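Local atomic coordinates of ABC sugar transporter, periplasmic sugar binding protein (Legionella pneumophila subsp. pneumophila, PDB entry 3ROT), a protein that probably binds a sugar in the bacterial periplasm and passes it to an ABC transporter for uptake into the cell. Residues V168-N173 / T196-D201; L136-Q139 / G144-K147; K26-E31 / L253-L258; N86-A91 / V259-Y264. All coordinates share one frame; numbering follows the deposited sequence.

Contact 1: V168-N173 / T196-D201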
loop_
_atom_site.group_PDB
_atom_site.type_symbol
_atom_site.label_atom_id
_atom_site.label_comp_id
_atom_site.label_asym_id
_atom_site.label_seq_id
_atom_site.Cartn_x
_atom_site.Cartn_y
_atom_site.Cartn_z
ATOM N N VAL A 168 7.897 7.365 -12.071
ATOM C CA VAL A 168 7.277 6.041 -12.026
ATOM C C VAL A 168 5.852 6.018 -11.489
ATOM O O VAL A 168 5.179 4.998 -11.580
ATOM C CB VAL A 168 8.129 5.056 -11.184
ATOM C CG1 VAL A 168 9.489 4.855 -11.832
ATOM C CG2 VAL A 168 8.299 5.592 -9.766
ATOM N N GLY A 169 5.383 7.135 -10.945
ATOM C CA GLY A 169 4.038 7.164 -10.397
ATOM C C GLY A 169 3.961 6.298 -9.146
ATOM O O GLY A 169 4.992 5.980 -8.553
ATOM N N THR A 170 2.754 5.907 -8.738
ATOM C CA THR A 170 2.611 5.077 -7.543
ATOM C C THR A 170 2.003 3.695 -7.793
ATOM O O THR A 170 2.081 2.825 -6.925
ATOM C CB THR A 170 1.786 5.789 -6.442
ATOM O OG1 THR A 170 0.467 6.064 -6.923
ATOM C CG2 THR A 170 2.459 7.089 -6.027
ATOM N N ASP A 171 1.400 3.490 -8.962
ATOM C CA ASP A 171 0.822 2.184 -9.293
ATOM C C ASP A 171 1.952 1.145 -9.350
ATOM O O ASP A 171 2.837 1.221 -10.209
ATOM C CB ASP A 171 0.115 2.239 -10.648
ATOM C CG ASP A 171 -0.519 0.910 -11.030
ATOM O OD1 ASP A 171 -1.574 0.563 -10.461
ATOM O OD2 ASP A 171 0.043 0.207 -11.897
ATOM N N PRO A 172 1.933 0.158 -8.440
ATOM C CA PRO A 172 2.968 -0.884 -8.397
ATOM C C PRO A 172 3.328 -1.495 -9.756
ATOM O O PRO A 172 4.504 -1.662 -10.082
ATOM C CB PRO A 172 2.378 -1.914 -7.438
ATOM C CG PRO A 172 1.558 -1.076 -6.505
ATOM C CD PRO A 172 0.868 -0.121 -7.461
ATOM N N ASN A 173 2.312 -1.829 -10.543
ATOM C CA ASN A 173 2.529 -2.425 -11.856
ATOM C C ASN A 173 3.280 -1.480 -12.791
ATOM O O ASN A 173 4.172 -1.898 -13.517
ATOM C CB ASN A 173 1.184 -2.819 -12.478
ATOM C CG ASN A 173 1.341 -3.556 -13.798
ATOM O OD1 ASN A 173 1.999 -4.599 -13.873
ATOM N ND2 ASN A 173 0.734 -3.015 -14.848
ATOM N N THR A 196 10.866 7.721 -2.235
ATOM C CA THR A 196 9.990 7.360 -1.107
ATOM C C THR A 196 9.776 5.850 -1.154
ATOM O O THR A 196 10.156 5.193 -2.130
ATOM C CB THR A 196 8.596 8.027 -1.159
ATOM O OG1 THR A 196 7.772 7.327 -2.094
ATOM C CG2 THR A 196 8.693 9.491 -1.565
ATOM N N SER A 197 9.157 5.299 -0.115
ATOM C CA SER A 197 8.909 3.866 -0.073
ATOM C C SER A 197 7.897 3.434 -1.141
ATOM O O SER A 197 7.821 2.253 -1.489
ATOM C CB SER A 197 8.428 3.454 1.321
ATOM O OG SER A 197 7.230 4.119 1.663
ATOM N N GLN A 198 7.128 4.378 -1.675
ATOM C CA GLN A 198 6.151 4.033 -2.715
ATOM C C GLN A 198 6.839 3.522 -3.982
ATOM O O GLN A 198 6.260 2.746 -4.749
ATOM C CB GLN A 198 5.295 5.238 -3.078
ATOM C CG GLN A 198 4.488 5.808 -1.932
ATOM C CD GLN A 198 4.018 7.213 -2.247
ATOM O OE1 GLN A 198 4.832 8.110 -2.522
ATOM N NE2 GLN A 198 2.711 7.416 -2.220
ATOM N N ALA A 199 8.062 3.992 -4.218
ATOM C CA ALA A 199 8.825 3.543 -5.373
ATOM C C ALA A 199 9.518 2.237 -4.991
ATOM O O ALA A 199 9.586 1.297 -5.785
ATOM C CB ALA A 199 9.872 4.594 -5.773
ATOM N N LEU A 200 10.023 2.177 -3.763
ATOM C CA LEU A 200 10.728 0.990 -3.294
ATOM C C LEU A 200 9.912 -0.306 -3.195
ATOM O O LEU A 200 10.394 -1.350 -3.620
ATOM C CB LEU A 200 11.403 1.268 -1.945
ATOM C CG LEU A 200 12.293 0.130 -1.431
ATOM C CD1 LEU A 200 13.409 -0.158 -2.435
ATOM C CD2 LEU A 200 12.892 0.516 -0.080
ATOM N N ASP A 201 8.695 -0.266 -2.651
ATOM C CA ASP A 201 7.909 -1.505 -2.521
ATOM C C ASP A 201 7.808 -2.338 -3.800
ATOM O O ASP A 201 8.209 -3.511 -3.819
ATOM C CB ASP A 201 6.488 -1.229 -2.019
ATOM C CG ASP A 201 6.458 -0.713 -0.605
ATOM O OD1 ASP A 201 7.240 -1.213 0.237
ATOM O OD2 ASP A 201 5.631 0.187 -0.335
HETATM O O HOH W 1 3.698 1.906 -4.724
#

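Contact 2: L136-Q139 / G144-K147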
loop_
_atom_site.group_PDB
_atom_site.type_symbol
_atom_site.label_atom_id
_atom_site.label_comp_id
_atom_site.label_asym_id
_atom_site.label_seq_id
_atom_site.Cartn_x
_atom_site.Cartn_y
_atom_site.Cartn_z
ATOM N N LEU A 136 14.053 7.283 -9.008
ATOM C CA LEU A 136 12.633 7.010 -9.186
ATOM C C LEU A 136 11.742 7.993 -8.422
ATOM O O LEU A 136 11.759 8.031 -7.196
ATOM C CB LEU A 136 12.331 5.575 -8.751
ATOM C CG LEU A 136 13.292 4.491 -9.274
ATOM C CD1 LEU A 136 12.768 3.125 -8.862
ATOM C CD2 LEU A 136 13.415 4.567 -10.796
ATOM N N ASN A 137 10.972 8.788 -9.163
ATOM C CA ASN A 137 10.081 9.776 -8.566
ATOM C C ASN A 137 8.647 9.278 -8.659
ATOM O O ASN A 137 8.110 9.090 -9.755
ATOM C CB ASN A 137 10.191 11.123 -9.291
ATOM C CG ASN A 137 9.673 12.286 -8.448
ATOM O OD1 ASN A 137 8.712 12.140 -7.691
ATOM N ND2 ASN A 137 10.308 13.449 -8.584
ATOM N N PRO A 138 8.009 9.034 -7.507
ATOM C CA PRO A 138 6.630 8.556 -7.581
ATOM C C PRO A 138 5.614 9.686 -7.587
ATOM O O PRO A 138 4.423 9.446 -7.789
ATOM C CB PRO A 138 6.511 7.674 -6.344
ATOM C CG PRO A 138 7.339 8.409 -5.356
ATOM C CD PRO A 138 8.568 8.815 -6.160
ATOM N N GLN A 139 6.082 10.914 -7.366
ATOM C CA GLN A 139 5.177 12.052 -7.336
ATOM C C GLN A 139 5.698 13.351 -7.921
ATOM O O GLN A 139 6.051 14.271 -7.179
ATOM C CB GLN A 139 4.723 12.344 -5.905
ATOM C CG GLN A 139 3.888 11.277 -5.261
ATOM C CD GLN A 139 3.537 11.636 -3.831
ATOM O OE1 GLN A 139 2.860 12.635 -3.576
ATOM N NE2 GLN A 139 4.007 10.830 -2.887
ATOM N N GLY A 144 8.857 18.618 -2.168
ATOM C CA GLY A 144 9.826 18.039 -1.252
ATOM C C GLY A 144 10.673 17.027 -2.002
ATOM O O GLY A 144 11.902 17.016 -1.889
ATOM N N LEU A 145 10.021 16.174 -2.786
ATOM C CA LEU A 145 10.753 15.177 -3.541
ATOM C C LEU A 145 11.637 15.814 -4.619
ATOM O O LEU A 145 12.673 15.261 -4.965
ATOM C CB LEU A 145 9.781 14.160 -4.154
ATOM C CG LEU A 145 8.846 13.475 -3.149
ATOM C CD1 LEU A 145 8.110 12.333 -3.835
ATOM C CD2 LEU A 145 9.647 12.953 -1.957
ATOM N N GLU A 146 11.242 16.974 -5.145
ATOM C CA GLU A 146 12.067 17.644 -6.159
ATOM C C GLU A 146 13.394 18.042 -5.509
ATOM O O GLU A 146 14.461 17.910 -6.113
ATOM C CB GLU A 146 11.371 18.896 -6.714
ATOM C CG GLU A 146 9.958 18.653 -7.208
ATOM C CD GLU A 146 9.333 19.867 -7.884
ATOM O OE1 GLU A 146 9.542 21.009 -7.407
ATOM O OE2 GLU A 146 8.610 19.671 -8.888
ATOM N N LYS A 147 13.329 18.524 -4.272
ATOM C CA LYS A 147 14.537 18.920 -3.553
ATOM C C LYS A 147 15.439 17.710 -3.311
ATOM O O LYS A 147 16.666 17.815 -3.418
ATOM C CB LYS A 147 14.182 19.580 -2.217
ATOM C CG LYS A 147 13.531 20.950 -2.349
ATOM C CD LYS A 147 14.481 21.938 -2.997
ATOM C CE LYS A 147 13.895 23.346 -3.036
ATOM N NZ LYS A 147 14.851 24.323 -3.651
#

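Contact 3: K26-E31 / L253-L258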
loop_
_atom_site.group_PDB
_atom_site.type_symbol
_atom_site.label_atom_id
_atom_site.label_comp_id
_atom_site.label_asym_id
_atom_site.label_seq_id
_atom_site.Cartn_x
_atom_site.Cartn_y
_atom_site.Cartn_z
ATOM N N LYS A 26 -0.946 11.207 17.467
ATOM C CA LYS A 26 -1.996 10.669 18.333
ATOM C C LYS A 26 -1.497 10.414 19.757
ATOM O O LYS A 26 -2.221 10.658 20.731
ATOM C CB LYS A 26 -2.547 9.367 17.735
ATOM C CG LYS A 26 -3.203 9.563 16.371
ATOM C CD LYS A 26 -3.937 8.317 15.891
ATOM C CE LYS A 26 -3.003 7.123 15.757
ATOM N NZ LYS A 26 -3.699 5.953 15.143
ATOM N N LYS A 27 -0.268 9.910 19.872
ATOM C CA LYS A 27 0.327 9.632 21.169
ATOM C C LYS A 27 0.500 10.947 21.937
ATOM O O LYS A 27 0.237 11.020 23.137
ATOM C CB LYS A 27 1.682 8.936 20.996
ATOM C CG LYS A 27 2.298 8.479 22.306
ATOM C CD LYS A 27 1.408 7.448 22.988
ATOM C CE LYS A 27 1.429 7.614 24.497
ATOM N NZ LYS A 27 2.805 7.466 25.057
ATOM N N ALA A 28 0.948 11.982 21.234
ATOM C CA ALA A 28 1.133 13.293 21.843
ATOM C C ALA A 28 -0.231 13.835 22.262
ATOM O O ALA A 28 -0.382 14.374 23.358
ATOM C CB ALA A 28 1.795 14.236 20.856
ATOM N N ALA A 29 -1.224 13.682 21.390
ATOM C CA ALA A 29 -2.574 14.145 21.694
ATOM C C ALA A 29 -3.073 13.473 22.977
ATOM O O ALA A 29 -3.636 14.129 23.859
ATOM C CB ALA A 29 -3.509 13.821 20.541
ATOM N N GLU A 30 -2.854 12.164 23.073
ATOM C CA GLU A 30 -3.275 11.390 24.232
ATOM C C GLU A 30 -2.636 11.836 25.532
ATOM O O GLU A 30 -3.333 12.016 26.523
ATOM C CB GLU A 30 -2.990 9.902 24.020
ATOM C CG GLU A 30 -4.020 9.198 23.159
ATOM C CD GLU A 30 -3.708 7.727 22.954
ATOM O OE1 GLU A 30 -2.797 7.409 22.149
ATOM O OE2 GLU A 30 -4.371 6.890 23.611
ATOM N N GLU A 31 -1.315 12.016 25.530
ATOM C CA GLU A 31 -0.606 12.427 26.742
ATOM C C GLU A 31 -0.914 13.857 27.159
ATOM O O GLU A 31 -0.894 14.178 28.343
ATOM C CB GLU A 31 0.904 12.278 26.560
ATOM C CG GLU A 31 1.327 10.899 26.096
ATOM C CD GLU A 31 2.721 10.535 26.558
ATOM O OE1 GLU A 31 2.875 10.238 27.766
ATOM O OE2 GLU A 31 3.656 10.554 25.718
ATOM N N LEU A 253 6.220 15.762 18.171
ATOM C CA LEU A 253 6.658 17.119 18.408
ATOM C C LEU A 253 5.801 18.217 17.797
ATOM O O LEU A 253 5.693 19.296 18.380
ATOM C CB LEU A 253 8.116 17.290 17.967
ATOM C CG LEU A 253 9.153 16.645 18.889
ATOM C CD1 LEU A 253 10.571 16.914 18.345
ATOM C CD2 LEU A 253 8.997 17.217 20.303
ATOM N N SER A 254 5.188 17.973 16.640
ATOM C CA SER A 254 4.358 19.021 16.046
ATOM C C SER A 254 3.088 19.267 16.878
ATOM O O SER A 254 2.726 20.411 17.132
ATOM C CB SER A 254 4.006 18.691 14.584
ATOM O OG SER A 254 2.986 17.718 14.479
ATOM N N ILE A 255 2.419 18.211 17.322
ATOM C CA ILE A 255 1.214 18.407 18.137
ATOM C C ILE A 255 1.604 19.026 19.482
ATOM O O ILE A 255 0.900 19.900 20.010
ATOM C CB ILE A 255 0.460 17.063 18.388
ATOM C CG1 ILE A 255 -0.139 16.541 17.076
ATOM C CG2 ILE A 255 -0.645 17.256 19.423
ATOM C CD1 ILE A 255 -0.999 17.565 16.343
ATOM N N THR A 256 2.735 18.577 20.025
ATOM C CA THR A 256 3.225 19.084 21.303
ATOM C C THR A 256 3.443 20.592 21.259
ATOM O O THR A 256 3.055 21.307 22.182
ATOM C CB THR A 256 4.551 18.382 21.720
ATOM O OG1 THR A 256 4.295 17.000 21.975
ATOM C CG2 THR A 256 5.143 19.018 22.985
ATOM N N GLN A 257 4.051 21.089 20.190
ATOM C CA GLN A 257 4.291 22.526 20.093
ATOM C C GLN A 257 3.000 23.318 19.933
ATOM O O GLN A 257 2.859 24.404 20.507
ATOM C CB GLN A 257 5.229 22.859 18.925
ATOM C CG GLN A 257 6.639 22.299 19.069
ATOM C CD GLN A 257 7.691 23.196 18.436
ATOM O OE1 GLN A 257 8.113 24.193 19.025
ATOM N NE2 GLN A 257 8.107 22.851 17.222
ATOM N N LEU A 258 2.065 22.790 19.149
ATOM C CA LEU A 258 0.807 23.485 18.946
ATOM C C LEU A 258 0.110 23.660 20.283
ATOM O O LEU A 258 -0.453 24.717 20.553
ATOM C CB LEU A 258 -0.099 22.712 17.975
ATOM C CG LEU A 258 0.211 22.846 16.480
ATOM C CD1 LEU A 258 -0.683 21.912 15.684
ATOM C CD2 LEU A 258 0.006 24.293 16.041
#

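Contact 4: N86-A91 / V259-Y264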
loop_
_atom_site.group_PDB
_atom_site.type_symbol
_atom_site.label_atom_id
_atom_site.label_comp_id
_atom_site.label_asym_id
_atom_site.label_seq_id
_atom_site.Cartn_x
_atom_site.Cartn_y
_atom_site.Cartn_z
ATOM N N ASN A 86 -6.258 33.892 12.612
ATOM C CA ASN A 86 -5.382 33.721 13.763
ATOM C C ASN A 86 -5.299 32.271 14.253
ATOM O O ASN A 86 -5.033 32.014 15.428
ATOM C CB ASN A 86 -5.826 34.641 14.904
ATOM C CG ASN A 86 -4.818 34.692 16.040
ATOM O OD1 ASN A 86 -3.652 35.045 15.839
ATOM N ND2 ASN A 86 -5.265 34.339 17.245
ATOM N N ILE A 87 -5.541 31.328 13.344
ATOM C CA ILE A 87 -5.444 29.908 13.665
ATOM C C ILE A 87 -3.993 29.517 13.388
ATOM O O ILE A 87 -3.516 29.647 12.259
ATOM C CB ILE A 87 -6.372 29.054 12.770
ATOM C CG1 ILE A 87 -7.836 29.397 13.065
ATOM C CG2 ILE A 87 -6.127 27.567 13.026
ATOM C CD1 ILE A 87 -8.819 28.800 12.087
ATOM N N PRO A 88 -3.269 29.046 14.416
ATOM C CA PRO A 88 -1.870 28.651 14.246
ATOM C C PRO A 88 -1.721 27.496 13.266
ATOM O O PRO A 88 -2.468 26.523 13.330
ATOM C CB PRO A 88 -1.447 28.242 15.656
ATOM C CG PRO A 88 -2.407 28.977 16.545
ATOM C CD PRO A 88 -3.703 28.840 15.806
ATOM N N VAL A 89 -0.760 27.608 12.359
ATOM C CA VAL A 89 -0.516 26.548 11.397
ATOM C C VAL A 89 0.961 26.188 11.398
ATOM O O VAL A 89 1.821 27.055 11.280
ATOM C CB VAL A 89 -0.925 26.955 9.973
ATOM C CG1 VAL A 89 -0.682 25.795 9.023
ATOM C CG2 VAL A 89 -2.392 27.357 9.951
ATOM N N ILE A 90 1.241 24.901 11.564
ATOM C CA ILE A 90 2.608 24.405 11.572
ATOM C C ILE A 90 2.802 23.517 10.353
ATOM O O ILE A 90 1.934 22.713 10.022
ATOM C CB ILE A 90 2.898 23.604 12.869
ATOM C CG1 ILE A 90 3.060 24.579 14.039
ATOM C CG2 ILE A 90 4.157 22.759 12.713
ATOM C CD1 ILE A 90 3.410 23.901 15.355
ATOM N N ALA A 91 3.924 23.683 9.663
ATOM C CA ALA A 91 4.190 22.871 8.485
ATOM C C ALA A 91 5.003 21.649 8.901
ATOM O O ALA A 91 5.956 21.760 9.669
ATOM C CB ALA A 91 4.959 23.683 7.439
ATOM N N VAL A 259 0.171 22.630 21.124
ATOM C CA VAL A 259 -0.464 22.668 22.436
ATOM C C VAL A 259 0.257 23.602 23.408
ATOM O O VAL A 259 -0.384 24.432 24.051
ATOM C CB VAL A 259 -0.549 21.253 23.063
ATOM C CG1 VAL A 259 -1.093 21.339 24.496
ATOM C CG2 VAL A 259 -1.446 20.363 22.212
ATOM N N LEU A 260 1.581 23.470 23.509
ATOM C CA LEU A 260 2.374 24.317 24.399
ATOM C C LEU A 260 2.138 25.779 24.046
ATOM O O LEU A 260 2.182 26.663 24.898
ATOM C CB LEU A 260 3.869 23.996 24.268
ATOM C CG LEU A 260 4.360 22.638 24.788
ATOM C CD1 LEU A 260 5.836 22.448 24.431
ATOM C CD2 LEU A 260 4.159 22.557 26.287
HETATM N N MSE A 261 1.888 26.019 22.770
HETATM C CA MSE A 261 1.648 27.360 22.283
HETATM C C MSE A 261 0.332 27.913 22.839
HETATM O O MSE A 261 0.275 29.053 23.294
HETATM C CB MSE A 261 1.621 27.341 20.757
HETATM C CG MSE A 261 1.372 28.682 20.128
HETATM SE SE MSE A 261 1.203 28.537 18.207
HETATM C CE MSE A 261 1.692 30.367 17.794
ATOM N N ASN A 262 -0.717 27.099 22.814
ATOM C CA ASN A 262 -2.015 27.533 23.317
ATOM C C ASN A 262 -2.100 27.590 24.841
ATOM O O ASN A 262 -2.673 28.522 25.394
ATOM C CB ASN A 262 -3.127 26.626 22.780
ATOM C CG ASN A 262 -3.323 26.770 21.279
ATOM O OD1 ASN A 262 -3.436 27.882 20.761
ATOM N ND2 ASN A 262 -3.374 25.648 20.579
ATOM N N ARG A 263 -1.528 26.601 25.516
ATOM C CA ARG A 263 -1.569 26.546 26.976
ATOM C C ARG A 263 -0.598 27.456 27.715
ATOM O O ARG A 263 -0.886 27.892 28.831
ATOM C CB ARG A 263 -1.310 25.121 27.466
ATOM C CG ARG A 263 -2.466 24.181 27.300
ATOM C CD ARG A 263 -2.081 22.786 27.745
ATOM N NE ARG A 263 -3.141 21.828 27.448
ATOM C CZ ARG A 263 -3.017 20.515 27.593
ATOM N NH1 ARG A 263 -1.875 19.996 28.030
ATOM N NH2 ARG A 263 -4.044 19.724 27.313
ATOM N N TYR A 264 0.550 27.738 27.104
ATOM C CA TYR A 264 1.559 28.530 27.782
ATOM C C TYR A 264 2.055 29.803 27.106
ATOM O O TYR A 264 2.985 30.442 27.595
ATOM C CB TYR A 264 2.739 27.620 28.102
ATOM C CG TYR A 264 2.323 26.339 28.788
ATOM C CD1 TYR A 264 1.601 26.372 29.980
ATOM C CD2 TYR A 264 2.656 25.092 28.251
ATOM C CE1 TYR A 264 1.223 25.199 30.623
ATOM C CE2 TYR A 264 2.282 23.914 28.884
ATOM C CZ TYR A 264 1.567 23.976 30.071
ATOM O OH TYR A 264 1.209 22.820 30.717
#

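Contact 1: V168-N173 / T196-D201
Thr170 and Gln198 bring the two backbones closest, with 6.1 Å between their CA atoms, and a water bridges them. It donates to both carbonyls, at 2.9 Å from Thr170 O and 2.7 Å from Gln198 O, so the loop before helix 172-185 is tied through solvent to the first turn of helix 197-208. Asp171 caps the first of these helices and Thr196 the second. The Thr170 and Gln198 side chains then run alongside each other, pointing the same way. With chi1 at 61°, Thr170 puts OG1 between its N and C and leaves CG2 beside N, where the methyl lies against the Gln198 amide, 3.8 Å from NE2. Deeper in, Val168 CG2 meets Ala199 CB at a loose 4.4 Å. Thr196 OG1 caps Gln198 N (3.0 Å) and donates to Gln198 OE1 (3.1 Å), arriving in the carbonyl plane on a lone pair; Gln139 NE2 also donates to OE1. Asp171, Pro172 and Asn173 touch the second subunit, and Lys26 of the second subunit is hydrogen-bonded to Asn173 OD1. Chemically, the direct touches are apolar or methyl-on-amide, so the polar join rests on one bridging water, and together with Gln139 the Thr196 hydroxyl, used as both acceptor and donor, probably sets the rotation of the amide that Thr170 packs on.

Contact 2: L136-Q139 / G144-K147
The turn from strand to helix in the beta-alpha-beta unit made by strand 132-137, helix 143-158 and strand 162-167 is where Asn137, Pro138 and Gln139 receive Leu145. One methyl does all the touching: Leu145 CD1 lies 3.9 Å from Asn137 OD1, 4.0 Å from Gln139 CB and 4.2 Å from Pro138 CD. Leu145 sets its CG beside its own N (chi1 -55°) and runs on extended, which pushes CD1 off the first turn of the helix into the bend of the chain leaving the strand. The Asn137 and Leu145 side chains cross obliquely. That bend is an Asx turn: Asn137 OD1 accepts from Gln139 N at 2.9 Å, with an N-H...O angle of 147° and the donor tilted 22° out of the carbonyl plane. The other end of the same amide, ND2, is hydrogen-bonded to Glu165 on strand 162-167, so the group is gripped at both ends. Thr196, in the loop after strand 191-194, touches both Pro138 and Leu145. A glycerol, probably from the crystallisation liquor, sits about 5 Å from the Leu145 side chain. The buried carbonyl of Asn137 therefore meets a methyl across the contact but has its polar need met by Gln139 N, and the helix is seated by dispersion against a turn braced by its own hydrogen bond.

Contact 3: K26-E31 / L253-L258
Ile255 turns CG1 beside its backbone N (chi1 -68°), which sets CG2 anti to that N and aims this branch at helix 16-32. CG2 settles over the backbone there, 4.1 Å from Ala29 N and also 4.1 Å from Ala28 CB, while the branch point itself, Ile255 CB, is 4.0 Å from Ala28 CB. One residue on, Thr256 has OG1 in the position next to N (chi1 -66°), within reach of Tyr252 O one turn back, to which it is hydrogen-bonded. With that bond made within its own helix, the hydroxyl oxygen meets the Ala28 methyl in van der Waals contact, 3.9 Å from Thr256 OG1 to Ala28 CB. The Ala28 methyl points into the other helix and wedges between these two neighbours. The small alanine side chains on helix 16-32 are consistent with an axis approach of 8.3 Å for the short segments, at 36° between their directions. In the fold, helix 16-32 is the crossover between strands 5-9 and 35-39, and helix 247-264 lies next to it on the same face of the parallel sheet in the first lobe of this type I periplasmic binding protein; Ala29 and Ile255 both rest on Leu36 of strand 35-39. Toward the outer surface the contacts turn polar. Lys27 and Glu31 form a long, weak salt bridge along one helix, and the carboxylate oxygen it uses is also hydrogen-bonded to the Tyr252 hydroxyl, a tie between the two helices beside the alanine packing. Lys27 also packs on Asp214 of the second subunit.

Contact 4: N86-A91 / V259-Y264
Pro88 and Met261 meet across this contact, while the flat groups of segment 259-264 pack along their own helix. Val259 CG1 lies 3.5 Å above one face of the Arg263 guanidinium, offset toward its rim. The Tyr264 ring has Arg263 CB over the centre of one face, 3.8 Å above the plane, and Leu260 CD2 at its edge, in the ring plane. The guanidinium also reaches the carbonyl of Leu32, the last residue of helix 16-32. The contact proper belongs to the selenium of Met261, a selenomethionine. With CG anti to the backbone N (chi1 180°) and the next torsion also extended, the chain stretches straight out from the helix, and SE lies against the proline ring, 3.7 Å from Pro88 CB and 4.0 Å from Pro88 CG. The two side chains cross at a slant, a purely apolar touch. Asn262 lies at the edge of the contact: its OD1 stands 4.5 Å from Pro88 CG, too far for more than loose packing, while its ND2 is hydrogen-bonded to the Tyr6 hydroxyl and to Ser63 O, so its orientation is probably set by those partners. Leu105 and Pro268 also pack on Met261. Pro88 stands just ahead of strand 89-92, after the Schellman motif with which Asn86 ends helix 76-85. Along the strand Val89 faces that helix, and Ile90 faces helix 247-264, placing a helix on either side of the parallel sheet: the alpha/beta/alpha sandwich of a periplasmic binding protein lobe.

Contacts 3 and 4 share helix 247-264 and touch through Ile90, whose CD1 packs on Leu258; contact 3 is buried between helices, contact 4 lies at the surface, where the chain enters strand 89-92. Contacts 1 and 2 sit in the other lobe, around the five-stranded sheet, and join through Val168 N to Asn137 O as well as through their glutamines. Contact 2 is buried, contact 1 only partly so. Apolar packing carries contacts 2, 3 and 4, whereas contact 1 adds a water bridge. Contacts 1 and 3, about 17 Å apart at their nearest atoms, both touch the second subunit: Asn173 of contact 1 meets Lys26 of the second subunit, and Lys26 of contact 3 meets its Asn173.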